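Long-range contacts in Dot/Icm T4SS effector (Legionella pneumophila, PDB 6VVC), which is a Dot/Icm-secreted effector kinase that is activated by inositol hexakisphosphate from the host cell: residues E46-R51 with Y60-K65; F155-I160 with T215-G220; Y30-N35 with F116-N121. All blocks are in the same frame, centred on the assembly; numbering follows the deposited sequence.

Contact 1: residues E46-R51 with Y60-K65; sequences EVYAVR and YVLMWK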
loop_
_atom_site.group_PDB
_atom_site.type_symbol
_atom_site.label_atom_id
_atom_site.label_comp_id
_atom_site.label_asym_id
_atom_site.label_seq_id
_atom_site.Cartn_x
_atom_site.Cartn_y
_atom_site.Cartn_z
ATOM N N GLU A 46 5.800 1.129 19.027
ATOM C CA GLU A 46 5.716 1.282 17.581
ATOM C C GLU A 46 7.077 0.981 16.972
ATOM O O GLU A 46 8.113 1.320 17.552
ATOM C CB GLU A 46 5.253 2.693 17.209
ATOM C CG GLU A 46 3.786 2.944 17.533
ATOM C CD GLU A 46 3.366 4.382 17.306
ATOM O OE1 GLU A 46 4.119 5.297 17.703
ATOM O OE2 GLU A 46 2.283 4.600 16.722
ATOM N N VAL A 47 7.074 0.334 15.808
ATOM C CA VAL A 47 8.293 -0.162 15.176
ATOM C C VAL A 47 8.621 0.725 13.982
ATOM O O VAL A 47 7.778 0.937 13.102
ATOM C CB VAL A 47 8.149 -1.636 14.760
ATOM C CG1 VAL A 47 9.390 -2.113 14.018
ATOM C CG2 VAL A 47 7.907 -2.500 15.991
ATOM N N TYR A 48 9.853 1.231 13.957
ATOM C CA TYR A 48 10.312 2.198 12.976
ATOM C C TYR A 48 11.514 1.652 12.216
ATOM O O TYR A 48 12.327 0.903 12.764
ATOM C CB TYR A 48 10.737 3.521 13.644
ATOM C CG TYR A 48 9.652 4.295 14.363
ATOM C CD1 TYR A 48 9.246 3.943 15.640
ATOM C CD2 TYR A 48 9.065 5.409 13.776
ATOM C CE1 TYR A 48 8.268 4.661 16.305
ATOM C CE2 TYR A 48 8.088 6.133 14.431
ATOM C CZ TYR A 48 7.694 5.756 15.696
ATOM O OH TYR A 48 6.720 6.477 16.350
ATOM N N ALA A 49 11.631 2.046 10.951
ATOM C CA ALA A 49 12.874 1.903 10.202
ATOM C C ALA A 49 13.565 3.260 10.162
ATOM O O ALA A 49 12.922 4.278 9.885
ATOM C CB ALA A 49 12.623 1.395 8.783
ATOM N N VAL A 50 14.864 3.275 10.450
ATOM C CA VAL A 50 15.661 4.495 10.444
ATOM C C VAL A 50 16.767 4.341 9.413
ATOM O O VAL A 50 17.515 3.356 9.439
ATOM C CB VAL A 50 16.260 4.804 11.829
ATOM C CG1 VAL A 50 17.127 6.059 11.759
ATOM C CG2 VAL A 50 15.159 4.969 12.861
ATOM N N ARG A 51 16.875 5.316 8.518
ATOM C CA ARG A 51 17.935 5.343 7.522
ATOM C C ARG A 51 19.149 6.079 8.069
ATOM O O ARG A 51 19.021 7.145 8.681
ATOM C CB ARG A 51 17.440 6.016 6.242
ATOM C CG ARG A 51 18.531 6.312 5.236
ATOM C CD ARG A 51 17.957 6.887 3.950
ATOM N NE ARG A 51 18.093 5.937 2.850
ATOM C CZ ARG A 51 17.094 5.477 2.101
ATOM N NH1 ARG A 51 15.844 5.883 2.290
ATOM N NH2 ARG A 51 17.357 4.610 1.137
ATOM N N TYR A 60 13.243 8.586 9.197
ATOM C CA TYR A 60 12.558 7.453 9.802
ATOM C C TYR A 60 11.168 7.312 9.200
ATOM O O TYR A 60 10.605 8.263 8.651
ATOM C CB TYR A 60 12.451 7.591 11.332
ATOM C CG TYR A 60 11.588 8.741 11.802
ATOM C CD1 TYR A 60 10.218 8.586 11.970
ATOM C CD2 TYR A 60 12.145 9.980 12.088
ATOM C CE1 TYR A 60 9.427 9.632 12.400
ATOM C CE2 TYR A 60 11.361 11.032 12.521
ATOM C CZ TYR A 60 10.003 10.851 12.675
ATOM O OH TYR A 60 9.218 11.895 13.104
ATOM N N VAL A 61 10.625 6.103 9.305
ATOM C CA VAL A 61 9.255 5.816 8.899
ATOM C C VAL A 61 8.664 4.811 9.878
ATOM O O VAL A 61 9.312 3.826 10.247
ATOM C CB VAL A 61 9.178 5.291 7.449
ATOM C CG1 VAL A 61 10.028 4.040 7.279
ATOM C CG2 VAL A 61 7.730 5.021 7.065
ATOM N N LEU A 62 7.431 5.068 10.300
ATOM C CA LEU A 62 6.723 4.213 11.242
ATOM C C LEU A 62 6.045 3.090 10.469
ATOM O O LEU A 62 5.192 3.347 9.612
ATOM C CB LEU A 62 5.708 5.038 12.029
ATOM C CG LEU A 62 5.047 4.413 13.258
ATOM C CD1 LEU A 62 4.341 5.502 14.055
ATOM C CD2 LEU A 62 4.072 3.318 12.863
ATOM N N MET A 63 6.415 1.846 10.771
ATOM C CA MET A 63 5.949 0.702 9.995
ATOM C C MET A 63 4.728 0.027 10.604
ATOM O O MET A 63 3.749 -0.229 9.893
ATOM C CB MET A 63 7.091 -0.310 9.825
ATOM C CG MET A 63 8.275 0.248 9.046
ATOM S SD MET A 63 9.517 -0.989 8.622
ATOM C CE MET A 63 9.983 -1.577 10.248
ATOM N N TRP A 64 4.750 -0.271 11.902
ATOM C CA TRP A 64 3.595 -0.896 12.534
ATOM C C TRP A 64 3.648 -0.671 14.038
ATOM O O TRP A 64 4.661 -0.239 14.593
ATOM C CB TRP A 64 3.512 -2.396 12.211
ATOM C CG TRP A 64 4.576 -3.262 12.838
ATOM C CD1 TRP A 64 4.629 -3.695 14.131
ATOM C CD2 TRP A 64 5.721 -3.825 12.182
ATOM N NE1 TRP A 64 5.739 -4.481 14.325
ATOM C CE2 TRP A 64 6.426 -4.577 13.143
ATOM C CE3 TRP A 64 6.219 -3.761 10.877
ATOM C CZ2 TRP A 64 7.603 -5.258 12.842
ATOM C CZ3 TRP A 64 7.390 -4.438 10.578
ATOM C CH2 TRP A 64 8.068 -5.176 11.558
ATOM N N LYS A 65 2.527 -0.972 14.689
ATOM C CA LYS A 65 2.400 -0.880 16.136
ATOM C C LYS A 65 2.444 -2.281 16.731
ATOM O O LYS A 65 1.722 -3.175 16.279
ATOM C CB LYS A 65 1.096 -0.184 16.527
ATOM C CG LYS A 65 1.007 0.169 18.003
ATOM C CD LYS A 65 -0.315 0.841 18.335
ATOM C CE LYS A 65 -0.321 1.396 19.751
ATOM N NZ LYS A 65 -1.659 1.934 20.123
#
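A classic beta bulge breaks this antiparallel hairpin: Met63 and Trp64 both face Val47. The carbonyl oxygen of Val47 takes the amide of Met63 at 2.8 Å (Met63 N to Val47 O) and only a weak, longer bond from Trp64 N. In return Val47 N bonds Trp64 O almost straight, with an N-H...O angle of 175°. Beyond the bulge the ladder is regular, and Ala49 and Val61 exchange both backbone bonds.

The extra residue lets Trp64 and Met63 both crowd Val47. Val47 lies along one face of the indole, its CB 3.9 Å from the centroid of the Trp64 five-membered ring, while Val47 CG1 is 3.9 Å from Met63 CE. Met63 bends at its last torsion (chi3 -59°), which folds the methyl back to that valine, and its SD lies 3.9 Å from Ala49 CB.

On the other side of the sheet, Leu62 CG sits over a face of the Tyr48 ring, 4.1 Å from its centroid. Leu62 CD1 also reaches the carboxylate of Glu46, 3.5 Å from OE2. Tyr60 meets the Tyr48 ring obliquely, the planes 72° apart.

Strand 56-65 is outermost in a four-stranded sheet, probably that of the kinase N-lobe; strand 38-43 pairs with the far edge of strand 46-53. Helix 114-133 covers the Ala49, Val61 and Met63 side, and Ile20 of helix 16-21 packs on Tyr48, Val50 and Tyr60.

Contact 2: residues F155-I160 with T215-G220; sequences FYMPKI and TIDLDG. With EDO (1,2-ethanediol), chain C; EDO (1,2-ethanediol), chain E.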
loop_
_atom_site.group_PDB
_atom_site.type_symbol
_atom_site.label_atom_id
_atom_site.label_comp_id
_atom_site.label_asym_id
_atom_site.label_seq_id
_atom_site.Cartn_x
_atom_site.Cartn_y
_atom_site.Cartn_z
ATOM N N PHE A 155 7.270 -14.605 7.877
ATOM C CA PHE A 155 6.872 -13.248 7.538
ATOM C C PHE A 155 5.852 -12.769 8.559
ATOM O O PHE A 155 4.814 -13.411 8.756
ATOM C CB PHE A 155 6.290 -13.160 6.131
ATOM C CG PHE A 155 6.078 -11.752 5.670
ATOM C CD1 PHE A 155 7.093 -11.065 5.028
ATOM C CD2 PHE A 155 4.877 -11.100 5.906
ATOM C CE1 PHE A 155 6.914 -9.763 4.613
ATOM C CE2 PHE A 155 4.691 -9.797 5.492
ATOM C CZ PHE A 155 5.713 -9.127 4.845
ATOM N N TYR A 156 6.144 -11.644 9.197
ATOM C CA TYR A 156 5.247 -11.065 10.183
ATOM C C TYR A 156 4.266 -10.135 9.480
ATOM O O TYR A 156 4.678 -9.158 8.848
ATOM C CB TYR A 156 6.027 -10.305 11.249
ATOM C CG TYR A 156 5.124 -9.604 12.230
ATOM C CD1 TYR A 156 4.234 -10.326 13.009
ATOM C CD2 TYR A 156 5.145 -8.223 12.369
ATOM C CE1 TYR A 156 3.397 -9.700 13.905
ATOM C CE2 TYR A 156 4.307 -7.585 13.265
ATOM C CZ TYR A 156 3.436 -8.331 14.032
ATOM O OH TYR A 156 2.599 -7.704 14.926
ATOM N N MET A 157 2.973 -10.447 9.584
ATOM C CA MET A 157 1.933 -9.578 9.054
ATOM C C MET A 157 1.389 -8.739 10.199
ATOM O O MET A 157 0.691 -9.279 11.069
ATOM C CB MET A 157 0.818 -10.393 8.402
ATOM C CG MET A 157 1.235 -11.028 7.078
ATOM S SD MET A 157 -0.147 -11.481 6.008
ATOM C CE MET A 157 -1.042 -12.633 7.045
ATOM N N PRO A 158 1.687 -7.440 10.260
ATOM C CA PRO A 158 1.319 -6.663 11.448
ATOM C C PRO A 158 -0.187 -6.573 11.647
ATOM O O PRO A 158 -0.968 -6.533 10.695
ATOM C CB PRO A 158 1.928 -5.281 11.173
ATOM C CG PRO A 158 3.018 -5.537 10.189
ATOM C CD PRO A 158 2.509 -6.651 9.326
ATOM N N LYS A 159 -0.577 -6.529 12.914
ATOM C CA LYS A 159 -1.965 -6.440 13.339
ATOM C C LYS A 159 -2.305 -4.992 13.675
ATOM O O LYS A 159 -1.433 -4.124 13.730
ATOM C CB LYS A 159 -2.199 -7.363 14.537
ATOM C CG LYS A 159 -1.685 -8.785 14.313
ATOM C CD LYS A 159 -2.320 -9.414 13.077
ATOM C CE LYS A 159 -1.974 -10.894 12.935
ATOM N NZ LYS A 159 -0.524 -11.149 12.693
ATOM N N ILE A 160 -3.593 -4.728 13.900
ATOM C CA ILE A 160 -4.047 -3.355 14.080
ATOM C C ILE A 160 -5.373 -3.348 14.825
ATOM O O ILE A 160 -6.151 -4.302 14.751
ATOM C CB ILE A 160 -4.164 -2.632 12.713
ATOM C CG1 ILE A 160 -4.329 -1.126 12.924
ATOM C CG2 ILE A 160 -5.336 -3.187 11.911
ATOM C CD1 ILE A 160 -4.327 -0.328 11.640
ATOM N N THR A 215 -5.116 -0.797 4.171
ATOM C CA THR A 215 -5.147 -2.187 3.739
ATOM C C THR A 215 -4.061 -2.968 4.467
ATOM O O THR A 215 -3.009 -2.421 4.818
ATOM C CB THR A 215 -4.976 -2.311 2.221
ATOM O OG1 THR A 215 -5.177 -3.676 1.833
ATOM C CG2 THR A 215 -3.593 -1.844 1.773
ATOM N N ILE A 216 -4.325 -4.258 4.697
ATOM C CA ILE A 216 -3.530 -5.081 5.597
ATOM C C ILE A 216 -3.255 -6.436 4.956
ATOM O O ILE A 216 -3.779 -6.769 3.891
ATOM C CB ILE A 216 -4.234 -5.291 6.958
ATOM C CG1 ILE A 216 -5.591 -5.971 6.747
ATOM C CG2 ILE A 216 -4.414 -3.966 7.676
ATOM C CD1 ILE A 216 -6.297 -6.359 8.027
ATOM N N ASP A 217 -2.424 -7.225 5.641
ATOM C CA ASP A 217 -2.212 -8.638 5.335
ATOM C C ASP A 217 -1.647 -8.828 3.926
ATOM O O ASP A 217 -2.225 -9.509 3.076
ATOM C CB ASP A 217 -3.512 -9.430 5.527
ATOM C CG ASP A 217 -3.907 -9.562 6.992
ATOM O OD1 ASP A 217 -3.085 -9.232 7.871
ATOM O OD2 ASP A 217 -5.044 -9.997 7.266
ATOM N N LEU A 218 -0.486 -8.216 3.696
ATOM C CA LEU A 218 0.273 -8.398 2.460
ATOM C C LEU A 218 1.372 -9.418 2.754
ATOM O O LEU A 218 2.489 -9.065 3.136
ATOM C CB LEU A 218 0.847 -7.078 1.956
ATOM C CG LEU A 218 -0.142 -6.027 1.441
ATOM C CD1 LEU A 218 -0.713 -5.194 2.579
ATOM C CD2 LEU A 218 0.516 -5.129 0.400
ATOM N N ASP A 219 1.041 -10.697 2.580
ATOM C CA ASP A 219 1.984 -11.778 2.838
ATOM C C ASP A 219 3.168 -11.673 1.885
ATOM O O ASP A 219 3.018 -11.868 0.675
ATOM C CB ASP A 219 1.295 -13.136 2.692
ATOM C CG ASP A 219 2.009 -14.238 3.455
ATOM O OD1 ASP A 219 3.207 -14.071 3.767
ATOM O OD2 ASP A 219 1.370 -15.272 3.741
ATOM N N GLY A 220 4.347 -11.359 2.418
ATOM C CA GLY A 220 5.521 -11.164 1.598
ATOM C C GLY A 220 5.640 -9.794 0.969
ATOM O O GLY A 220 6.583 -9.564 0.202
HETATM C C1 EDO C . -4.972 -10.585 11.072
HETATM O O1 EDO C . -3.891 -10.726 10.144
HETATM C C2 EDO C . -6.288 -10.628 10.306
HETATM O O2 EDO C . -6.428 -9.422 9.545
HETATM C C1 EDO E . -0.674 -10.021 17.757
HETATM O O1 EDO E . -0.332 -10.110 19.146
HETATM C C2 EDO E . 0.597 -10.033 16.915
HETATM O O2 EDO E . 0.510 -11.064 15.924
HETATM O O HOH W 1 -0.874 -6.886 8.047
HETATM O O HOH W 2 -3.448 -7.403 10.034
#
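In kinase terms this looks like the hinge between the lobes, Phe155 to Ile160, facing a DLD segment, Asp217 to Asp219, that probably corresponds to the DFG motif. No direct hydrogen bond joins the two; side chains and water span the gap. Phe155 swings its ring across with chi1 -171°, presenting one face to the peptide link into Gly220, whose CA stands 3.8 Å from the ring centroid. Gly220 N lies above the ring centre.

Met157 packs by its sulfur. A nearly straight chi2 (-159°) carries SD out to the backbone bend, 3.6 Å from Asp217 CA and 3.7 Å from Asp219 N. Asp217 itself has positive phi (61°), a left-handed kink. Farther along, Ile160 and Ile216 graze each other and both rest on Ile207 of strand 206-208.

Between hinge and kink, one water gives a hydrogen to Pro158 O and takes one from Asp217 N; a second links Pro158 O with Asp217 OD1. Lys159 curls round so that NZ donates a hydrogen bond to Met157 O of its own segment. A 1,2-ethanediol, probably from the crystallisation liquor, straddles the carboxylate of Asp217, its O1 donating to OD1 at 2.8 Å and its O2 to OD2 at 2.7 Å.

Contact 3: residues Y30-N35 with F116-N121; sequences YLSEPN and FYEEIN. With EDO (1,2-ethanediol), chain B.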
loop_
_atom_site.group_PDB
_atom_site.type_symbol
_atom_site.label_atom_id
_atom_site.label_comp_id
_atom_site.label_asym_id
_atom_site.label_seq_id
_atom_site.Cartn_x
_atom_site.Cartn_y
_atom_site.Cartn_z
ATOM N N TYR A 30 15.825 -8.648 11.453
ATOM C CA TYR A 30 15.371 -8.341 10.101
ATOM C C TYR A 30 16.515 -8.094 9.124
ATOM O O TYR A 30 16.382 -8.378 7.929
ATOM C CB TYR A 30 14.444 -7.120 10.134
ATOM C CG TYR A 30 13.213 -7.309 10.989
ATOM C CD1 TYR A 30 12.197 -8.171 10.596
ATOM C CD2 TYR A 30 13.060 -6.620 12.183
ATOM C CE1 TYR A 30 11.068 -8.344 11.374
ATOM C CE2 TYR A 30 11.934 -6.786 12.966
ATOM C CZ TYR A 30 10.940 -7.649 12.555
ATOM O OH TYR A 30 9.815 -7.820 13.330
ATOM N N LEU A 31 17.633 -7.558 9.609
ATOM C CA LEU A 31 18.808 -7.308 8.784
ATOM C C LEU A 31 20.029 -7.905 9.473
ATOM O O LEU A 31 20.076 -8.012 10.701
ATOM C CB LEU A 31 19.037 -5.803 8.535
ATOM C CG LEU A 31 17.951 -5.015 7.798
ATOM C CD1 LEU A 31 18.326 -3.539 7.762
ATOM C CD2 LEU A 31 17.725 -5.538 6.387
ATOM N N SER A 32 21.017 -8.291 8.673
ATOM C CA SER A 32 22.194 -8.954 9.211
ATOM C C SER A 32 23.202 -7.923 9.729
ATOM O O SER A 32 23.032 -6.711 9.580
ATOM C CB SER A 32 22.829 -9.857 8.151
ATOM O OG SER A 32 23.327 -9.109 7.058
ATOM N N GLU A 33 24.268 -8.434 10.342
ATOM C CA GLU A 33 25.190 -7.569 11.078
ATOM C C GLU A 33 25.847 -6.507 10.209
ATOM O O GLU A 33 25.781 -5.318 10.573
ATOM C CB GLU A 33 26.245 -8.441 11.770
ATOM C CG GLU A 33 25.680 -9.354 12.846
ATOM C CD GLU A 33 26.739 -10.245 13.467
ATOM O OE1 GLU A 33 27.858 -10.311 12.915
ATOM O OE2 GLU A 33 26.455 -10.879 14.506
ATOM N N PRO A 34 26.482 -6.830 9.079
ATOM C CA PRO A 34 27.291 -5.828 8.376
ATOM C C PRO A 34 26.497 -4.783 7.604
ATOM O O PRO A 34 27.110 -3.947 6.933
ATOM C CB PRO A 34 28.143 -6.681 7.421
ATOM C CG PRO A 34 27.301 -7.868 7.143
ATOM C CD PRO A 34 26.534 -8.148 8.412
ATOM N N ASN A 35 25.167 -4.792 7.661
ATOM C CA ASN A 35 24.391 -3.750 7.001
ATOM C C ASN A 35 24.433 -2.470 7.826
ATOM O O ASN A 35 24.284 -2.498 9.051
ATOM C CB ASN A 35 22.943 -4.189 6.795
ATOM C CG ASN A 35 22.106 -3.121 6.114
ATOM O OD1 ASN A 35 21.463 -2.306 6.776
ATOM N ND2 ASN A 35 22.119 -3.114 4.786
ATOM N N PHE A 116 18.528 -14.252 0.941
ATOM C CA PHE A 116 17.405 -14.080 0.022
ATOM C C PHE A 116 16.306 -13.234 0.654
ATOM O O PHE A 116 15.760 -12.328 0.011
ATOM C CB PHE A 116 16.876 -15.462 -0.375
ATOM C CG PHE A 116 15.652 -15.432 -1.249
ATOM C CD1 PHE A 116 15.769 -15.354 -2.626
ATOM C CD2 PHE A 116 14.386 -15.520 -0.692
ATOM C CE1 PHE A 116 14.647 -15.342 -3.433
ATOM C CE2 PHE A 116 13.258 -15.509 -1.495
ATOM C CZ PHE A 116 13.390 -15.419 -2.867
ATOM N N TYR A 117 15.977 -13.508 1.916
ATOM C CA TYR A 117 14.930 -12.760 2.598
ATOM C C TYR A 117 15.391 -11.368 3.005
ATOM O O TYR A 117 14.587 -10.430 3.016
ATOM C CB TYR A 117 14.456 -13.532 3.830
ATOM C CG TYR A 117 13.804 -14.853 3.498
ATOM C CD1 TYR A 117 12.521 -14.899 2.972
ATOM C CD2 TYR A 117 14.467 -16.055 3.713
ATOM C CE1 TYR A 117 11.916 -16.102 2.665
ATOM C CE2 TYR A 117 13.868 -17.265 3.412
ATOM C CZ TYR A 117 12.592 -17.281 2.887
ATOM O OH TYR A 117 11.990 -18.479 2.582
ATOM N N GLU A 118 16.673 -11.215 3.341
ATOM C CA GLU A 118 17.190 -9.903 3.712
ATOM C C GLU A 118 17.157 -8.936 2.536
ATOM O O GLU A 118 16.925 -7.737 2.721
ATOM C CB GLU A 118 18.609 -10.042 4.259
ATOM C CG GLU A 118 19.323 -8.725 4.503
ATOM C CD GLU A 118 20.635 -8.912 5.239
ATOM O OE1 GLU A 118 20.986 -10.072 5.547
ATOM O OE2 GLU A 118 21.314 -7.902 5.511
ATOM N N GLU A 119 17.397 -9.432 1.316
ATOM C CA GLU A 119 17.257 -8.578 0.141
ATOM C C GLU A 119 15.814 -8.117 -0.027
ATOM O O GLU A 119 15.561 -6.985 -0.453
ATOM C CB GLU A 119 17.730 -9.316 -1.110
ATOM C CG GLU A 119 19.239 -9.460 -1.214
ATOM C CD GLU A 119 19.674 -10.070 -2.535
ATOM O OE1 GLU A 119 20.128 -11.234 -2.535
ATOM O OE2 GLU A 119 19.552 -9.389 -3.575
ATOM N N ILE A 120 14.853 -8.983 0.305
ATOM C CA ILE A 120 13.449 -8.592 0.234
ATOM C C ILE A 120 13.142 -7.526 1.276
ATOM O O ILE A 120 12.460 -6.534 0.986
ATOM C CB ILE A 120 12.542 -9.828 0.399
ATOM C CG1 ILE A 120 12.792 -10.815 -0.745
ATOM C CG2 ILE A 120 11.073 -9.420 0.428
ATOM C CD1 ILE A 120 12.055 -12.137 -0.616
ATOM N N ASN A 121 13.643 -7.701 2.502
ATOM C CA ASN A 121 13.395 -6.711 3.546
ATOM C C ASN A 121 13.937 -5.341 3.147
ATOM O O ASN A 121 13.289 -4.316 3.390
ATOM C CB ASN A 121 14.014 -7.160 4.872
ATOM C CG ASN A 121 13.216 -8.265 5.547
ATOM O OD1 ASN A 121 12.119 -8.613 5.109
ATOM N ND2 ASN A 121 13.761 -8.810 6.629
HETATM C C1 EDO B . 10.665 -9.268 17.371
HETATM O O1 EDO B . 10.349 -8.325 18.401
HETATM C C2 EDO B . 10.966 -8.530 16.072
HETATM O O2 EDO B . 9.931 -7.576 15.808
#
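Glu118 reaches out from its helix to Ser32, and one turn later Asn121 reaches to the carbonyl of Tyr30, so two polar side chains a helical turn apart grip the same loop. The Glu118 chain is fully extended: CG stands opposite the backbone N (chi1 172°) and the next torsion is also straight, which delivers the carboxylate to Ser32. There OE2 takes two donors from different directions. The hydroxyl comes in on the syn lone pair, Ser32 OG to Glu118 OE2 measuring 2.8 Å, while the amide arrives from well above the carboxylate plane, with Ser32 N 3.2 Å from Glu118 OE2. For the hydroxyl to swing in, Ser32 holds OG between its own backbone N and carbonyl carbon (chi1 65°). Ser32 also starts the type I turn that runs to Asn35.

Asn121 works in the flat of its amide. Its ND2 lies 3.0 Å from Tyr30 O, on a lone pair in the carbonyl plane, and that oxygen lies almost exactly in the amide plane of Asn121. The same nitrogen also bonds Trp145 O of strand 144-146, so ND2 ties both the loop and that strand to the helix.

Between the two polar grips, Leu31 crosses Glu118 at about a right angle, its CD2 4.0 Å from the aliphatic CG of Glu118. Leu31 and Asn35 both pack on Leu122, which follows Asn121. Helix 114-133 is probably the counterpart of kinase helix αC.

No salt bridge is involved: a carboxylate and an amide pair with a serine and with backbone groups. Holding depends on direction, and the two donors on OE2 together with the two acceptors on ND2 should limit how far either side-chain end can rotate.

Contact 1 is the buried one, a hairpin zipped by backbone bonds and padded with apolar side chains; contacts 2 and 3 are only partly buried, and their chemistry is more mixed. Helix 114-133 serves two of them: it covers one side of the hairpin in contact 1 and supplies the polar arms of contact 3. Contact 2, nearest the centre of the chain, depends on packing and two bridging waters, with no direct hydrogen bond across it. Trp64 connects all three, its CB 3.5 Å from Pro158 CB of contact 2 and its CZ2 3.4 Å from Tyr30 OH of contact 3. Contacts 2 and 3 do not touch each other.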